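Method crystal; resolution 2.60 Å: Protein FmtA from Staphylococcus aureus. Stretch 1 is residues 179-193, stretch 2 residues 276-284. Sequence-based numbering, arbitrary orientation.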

# COMPACT_ATOMS: atom_id res chain seq x y z
N LYS A 179 -17.80 -7.57 3.26
CA LYS A 179 -17.01 -6.36 3.07
C LYS A 179 -17.59 -5.53 1.93
O LYS A 179 -17.99 -6.08 0.90
CB LYS A 179 -15.55 -6.69 2.80
CG LYS A 179 -14.56 -5.82 3.57
CD LYS A 179 -13.12 -6.22 3.30
CE LYS A 179 -12.15 -5.16 3.79
NZ LYS A 179 -10.72 -5.53 3.55
N TYR A 180 -17.63 -4.21 2.12
CA TYR A 180 -18.27 -3.30 1.19
C TYR A 180 -17.47 -3.31 -0.10
O TYR A 180 -16.27 -3.02 -0.10
CB TYR A 180 -18.33 -1.88 1.72
CG TYR A 180 -18.97 -0.89 0.76
CD1 TYR A 180 -20.30 -1.02 0.40
CD2 TYR A 180 -18.25 0.17 0.22
CE1 TYR A 180 -20.90 -0.12 -0.47
CE2 TYR A 180 -18.84 1.08 -0.64
CZ TYR A 180 -20.17 0.93 -0.99
OH TYR A 180 -20.76 1.83 -1.85
N LYS A 181 -18.13 -3.69 -1.18
CA LYS A 181 -17.53 -3.65 -2.50
C LYS A 181 -18.09 -2.41 -3.17
O LYS A 181 -19.24 -2.41 -3.62
CB LYS A 181 -17.91 -4.91 -3.29
CG LYS A 181 -17.04 -6.12 -2.98
CD LYS A 181 -17.29 -7.25 -3.97
CE LYS A 181 -16.71 -6.96 -5.35
NZ LYS A 181 -17.47 -7.69 -6.41
N SER A 182 -17.28 -1.34 -3.24
CA SER A 182 -17.70 -0.09 -3.87
C SER A 182 -17.99 -0.24 -5.37
O SER A 182 -17.53 -1.18 -6.02
CB SER A 182 -16.62 0.98 -3.67
OG SER A 182 -15.36 0.49 -4.09
N SER A 183 -18.80 0.68 -5.90
CA SER A 183 -19.09 0.75 -7.33
C SER A 183 -19.26 2.21 -7.77
O SER A 183 -19.78 3.03 -7.02
CB SER A 183 -20.37 -0.03 -7.66
OG SER A 183 -20.62 -0.01 -9.05
N LYS A 184 -18.81 2.51 -8.98
CA LYS A 184 -18.94 3.86 -9.55
C LYS A 184 -20.39 4.18 -9.86
O LYS A 184 -20.79 5.34 -9.91
CB LYS A 184 -18.09 3.99 -10.82
CG LYS A 184 -16.60 3.80 -10.59
CD LYS A 184 -15.84 3.86 -11.92
CE LYS A 184 -14.36 4.19 -11.73
NZ LYS A 184 -13.61 4.27 -13.01
N ASP A 185 -21.18 3.13 -10.07
CA ASP A 185 -22.62 3.25 -10.30
C ASP A 185 -23.32 4.04 -9.20
O ASP A 185 -24.20 4.86 -9.47
CB ASP A 185 -23.26 1.85 -10.38
CG ASP A 185 -22.78 1.05 -11.58
OD1 ASP A 185 -21.85 1.51 -12.29
OD2 ASP A 185 -23.32 -0.05 -11.81
N TYR A 186 -22.91 3.80 -7.95
CA TYR A 186 -23.62 4.37 -6.80
C TYR A 186 -23.38 5.87 -6.70
O TYR A 186 -22.25 6.32 -6.55
CB TYR A 186 -23.21 3.67 -5.50
CG TYR A 186 -23.26 2.15 -5.56
CD1 TYR A 186 -24.16 1.48 -6.39
CD2 TYR A 186 -22.41 1.38 -4.77
CE1 TYR A 186 -24.21 0.09 -6.44
CE2 TYR A 186 -22.45 -0.00 -4.81
CZ TYR A 186 -23.35 -0.64 -5.64
OH TYR A 186 -23.39 -2.01 -5.67
N LYS A 187 -24.47 6.62 -6.78
CA LYS A 187 -24.42 8.07 -6.84
C LYS A 187 -24.54 8.71 -5.47
O LYS A 187 -24.29 9.90 -5.32
CB LYS A 187 -25.55 8.60 -7.72
CG LYS A 187 -25.61 8.00 -9.12
CD LYS A 187 -24.34 8.24 -9.93
CE LYS A 187 -24.13 9.71 -10.27
NZ LYS A 187 -23.03 9.92 -11.26
N ASN A 188 -24.93 7.92 -4.46
CA ASN A 188 -25.22 8.47 -3.14
C ASN A 188 -25.13 7.43 -2.03
O ASN A 188 -25.02 6.23 -2.29
CB ASN A 188 -26.61 9.11 -3.14
CG ASN A 188 -27.69 8.14 -3.60
OD1 ASN A 188 -27.84 7.06 -3.04
ND2 ASN A 188 -28.44 8.54 -4.61
N LEU A 189 -25.20 7.91 -0.79
CA LEU A 189 -25.16 7.05 0.39
C LEU A 189 -26.25 5.99 0.35
O LEU A 189 -26.01 4.84 0.68
CB LEU A 189 -25.29 7.88 1.66
CG LEU A 189 -25.21 7.15 3.01
CD1 LEU A 189 -23.88 6.43 3.17
CD2 LEU A 189 -25.42 8.13 4.16
N ASP A 190 -27.46 6.39 -0.07
CA ASP A 190 -28.62 5.49 -0.12
C ASP A 190 -28.36 4.24 -0.96
O ASP A 190 -28.61 3.12 -0.51
CB ASP A 190 -29.87 6.21 -0.65
CG ASP A 190 -30.67 6.88 0.46
OD1 ASP A 190 -30.22 7.92 0.99
OD2 ASP A 190 -31.76 6.37 0.81
N GLN A 191 -27.86 4.43 -2.17
CA GLN A 191 -27.57 3.31 -3.07
C GLN A 191 -26.50 2.39 -2.50
O GLN A 191 -26.59 1.17 -2.61
CB GLN A 191 -27.15 3.81 -4.45
CG GLN A 191 -28.29 4.46 -5.23
CD GLN A 191 -27.87 4.96 -6.60
OE1 GLN A 191 -26.87 4.52 -7.15
NE2 GLN A 191 -28.66 5.87 -7.17
N ALA A 192 -25.48 2.98 -1.88
CA ALA A 192 -24.42 2.21 -1.24
C ALA A 192 -24.96 1.30 -0.14
O ALA A 192 -24.64 0.11 -0.10
CB ALA A 192 -23.35 3.14 -0.67
N VAL A 193 -25.78 1.86 0.75
CA VAL A 193 -26.35 1.09 1.87
C VAL A 193 -27.45 0.13 1.41
O VAL A 193 -27.66 -0.92 2.02
CB VAL A 193 -26.86 2.01 3.02
CG1 VAL A 193 -27.52 1.19 4.13
CG2 VAL A 193 -25.72 2.85 3.56
N PRO A 276 -10.07 10.00 -6.73
CA PRO A 276 -11.25 9.48 -6.05
C PRO A 276 -12.46 9.48 -6.98
O PRO A 276 -12.80 10.52 -7.57
CB PRO A 276 -11.45 10.46 -4.89
CG PRO A 276 -10.10 11.04 -4.65
CD PRO A 276 -9.48 11.14 -6.01
N ASN A 277 -13.08 8.32 -7.13
CA ASN A 277 -14.17 8.11 -8.08
C ASN A 277 -15.47 7.60 -7.42
O ASN A 277 -16.44 7.32 -8.13
CB ASN A 277 -13.71 7.12 -9.16
CG ASN A 277 -13.20 5.81 -8.59
OD1 ASN A 277 -13.06 5.65 -7.38
ND2 ASN A 277 -12.96 4.85 -9.46
N ILE A 278 -15.48 7.51 -6.09
CA ILE A 278 -16.60 6.90 -5.36
C ILE A 278 -17.01 7.66 -4.09
O ILE A 278 -17.78 7.16 -3.28
CB ILE A 278 -16.26 5.44 -4.96
CG1 ILE A 278 -14.97 5.40 -4.12
CG2 ILE A 278 -16.13 4.57 -6.19
CD1 ILE A 278 -14.66 4.04 -3.53
N LEU A 279 -16.51 8.88 -3.93
CA LEU A 279 -16.70 9.62 -2.69
C LEU A 279 -18.13 10.14 -2.52
O LEU A 279 -18.54 10.52 -1.42
CB LEU A 279 -15.69 10.77 -2.59
CG LEU A 279 -14.20 10.38 -2.64
CD1 LEU A 279 -13.34 11.61 -2.40
CD2 LEU A 279 -13.88 9.29 -1.62
N ASP A 280 -18.89 10.16 -3.61
CA ASP A 280 -20.34 10.47 -3.55
C ASP A 280 -21.16 9.43 -2.77
O ASP A 280 -22.22 9.75 -2.26
CB ASP A 280 -20.92 10.68 -4.96
CG ASP A 280 -20.69 9.50 -5.90
OD1 ASP A 280 -19.91 8.57 -5.56
OD2 ASP A 280 -21.28 9.51 -7.00
N GLN A 281 -20.66 8.20 -2.68
CA GLN A 281 -21.33 7.12 -1.96
C GLN A 281 -20.68 6.82 -0.60
O GLN A 281 -21.08 5.88 0.08
CB GLN A 281 -21.33 5.86 -2.82
CG GLN A 281 -20.05 5.01 -2.75
CD GLN A 281 -19.74 4.27 -4.03
OE1 GLN A 281 -19.56 3.05 -4.02
NE2 GLN A 281 -19.66 4.99 -5.14
N TYR A 282 -19.68 7.62 -0.22
CA TYR A 282 -18.85 7.32 0.95
C TYR A 282 -19.03 8.31 2.11
O TYR A 282 -18.10 8.53 2.89
CB TYR A 282 -17.37 7.24 0.53
CG TYR A 282 -16.79 5.85 0.69
CD1 TYR A 282 -16.31 5.41 1.92
CD2 TYR A 282 -16.75 4.97 -0.39
CE1 TYR A 282 -15.80 4.14 2.07
CE2 TYR A 282 -16.23 3.70 -0.25
CZ TYR A 282 -15.76 3.28 0.98
OH TYR A 282 -15.24 2.02 1.12
N TYR A 283 -20.23 8.87 2.24
CA TYR A 283 -20.51 9.81 3.32
C TYR A 283 -20.50 9.09 4.66
O TYR A 283 -21.36 8.25 4.93
CB TYR A 283 -21.86 10.51 3.10
CG TYR A 283 -21.78 11.64 2.10
CD1 TYR A 283 -21.85 11.38 0.73
CD2 TYR A 283 -21.63 12.96 2.51
CE1 TYR A 283 -21.77 12.41 -0.19
CE2 TYR A 283 -21.55 13.99 1.60
CZ TYR A 283 -21.63 13.71 0.24
OH TYR A 283 -21.57 14.72 -0.69
N GLY A 284 -19.50 9.41 5.48
CA GLY A 284 -19.38 8.85 6.82
C GLY A 284 -18.25 7.85 7.01
O GLY A 284 -17.86 7.57 8.14

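Gln-281 is the centre of this contact: it covers more surface than any other residue in either stretch, and it makes every hydrogen bond that crosses between them. Its CA-to-CB bond points sideways, but the extended side chain carries the amide into the loop of stretch 1. There OE1 accepts two hydrogen bonds, from Tyr-180 OH at 2.8 Å and from Ser-183 N at 3.1 Å, the latter nearly straight at 164°. NE2 in turn donates to Ser-183 O at 2.7 Å. One side-chain amide thus satisfies both the NH and the CO of Ser-183, much as a strand partner would. Glutamine suits this place because its amide offers a donor and an acceptor side by side, on a chain long enough to reach the backbone of a loop from a buried position. Tyr-186 O also lies 3.2 Å from Gln-281 NE2, but the angle is too poor for a hydrogen bond. Both tyrosines of the loop, Tyr-180 and Tyr-186, meet Gln-281 OE1 with their ring edges. Nearer the backbone, the methyl of Ala-192 packs on the glutamine, with Ala-192 CB 4.0 Å from Gln-281 CB and 3.6 Å from Gln-281 O; so small a side chain lets the helix sit close to this backbone.

Asp-280 covers the next largest area, yet it makes no hydrogen bond across the contact. Its carboxylate lies beside the turn at Tyr-186 and Lys-187, where Asp-280 OD2 is 3.5 Å from Lys-187 CA. Its backbone carbonyl is better placed: Asn-188 CA directs a CA-H...O contact at Asp-280 O, 3.4 Å away with an angle of 149° at the hydrogen. Asn-188 turns its own side chain to another task. Its OD1 accepts from Gln-191 N at 2.8 Å and caps the helix that begins at Leu-189, a role for which the short, polar asparagine side chain is well suited.

Leu-189 adds the apolar part on this side. Its CD1 lies 3.6 Å from Tyr-283 O, and its CD2 is 4.4 Å from Tyr-283 CB, a modest packing appropriate to a buried leucine. Around Tyr-180 the packing is aromatic: the edge of its ring is directed toward the face of Tyr-282 in an offset arrangement, with centroids 5.7 Å apart and planes at 77°. Tyrosine serves twice here, its ring packing against an aromatic neighbour while its hydroxyl bonds to the central glutamine. Ser-182 CB, 3.6 Å from Ile-278 CD1, extends the apolar contact.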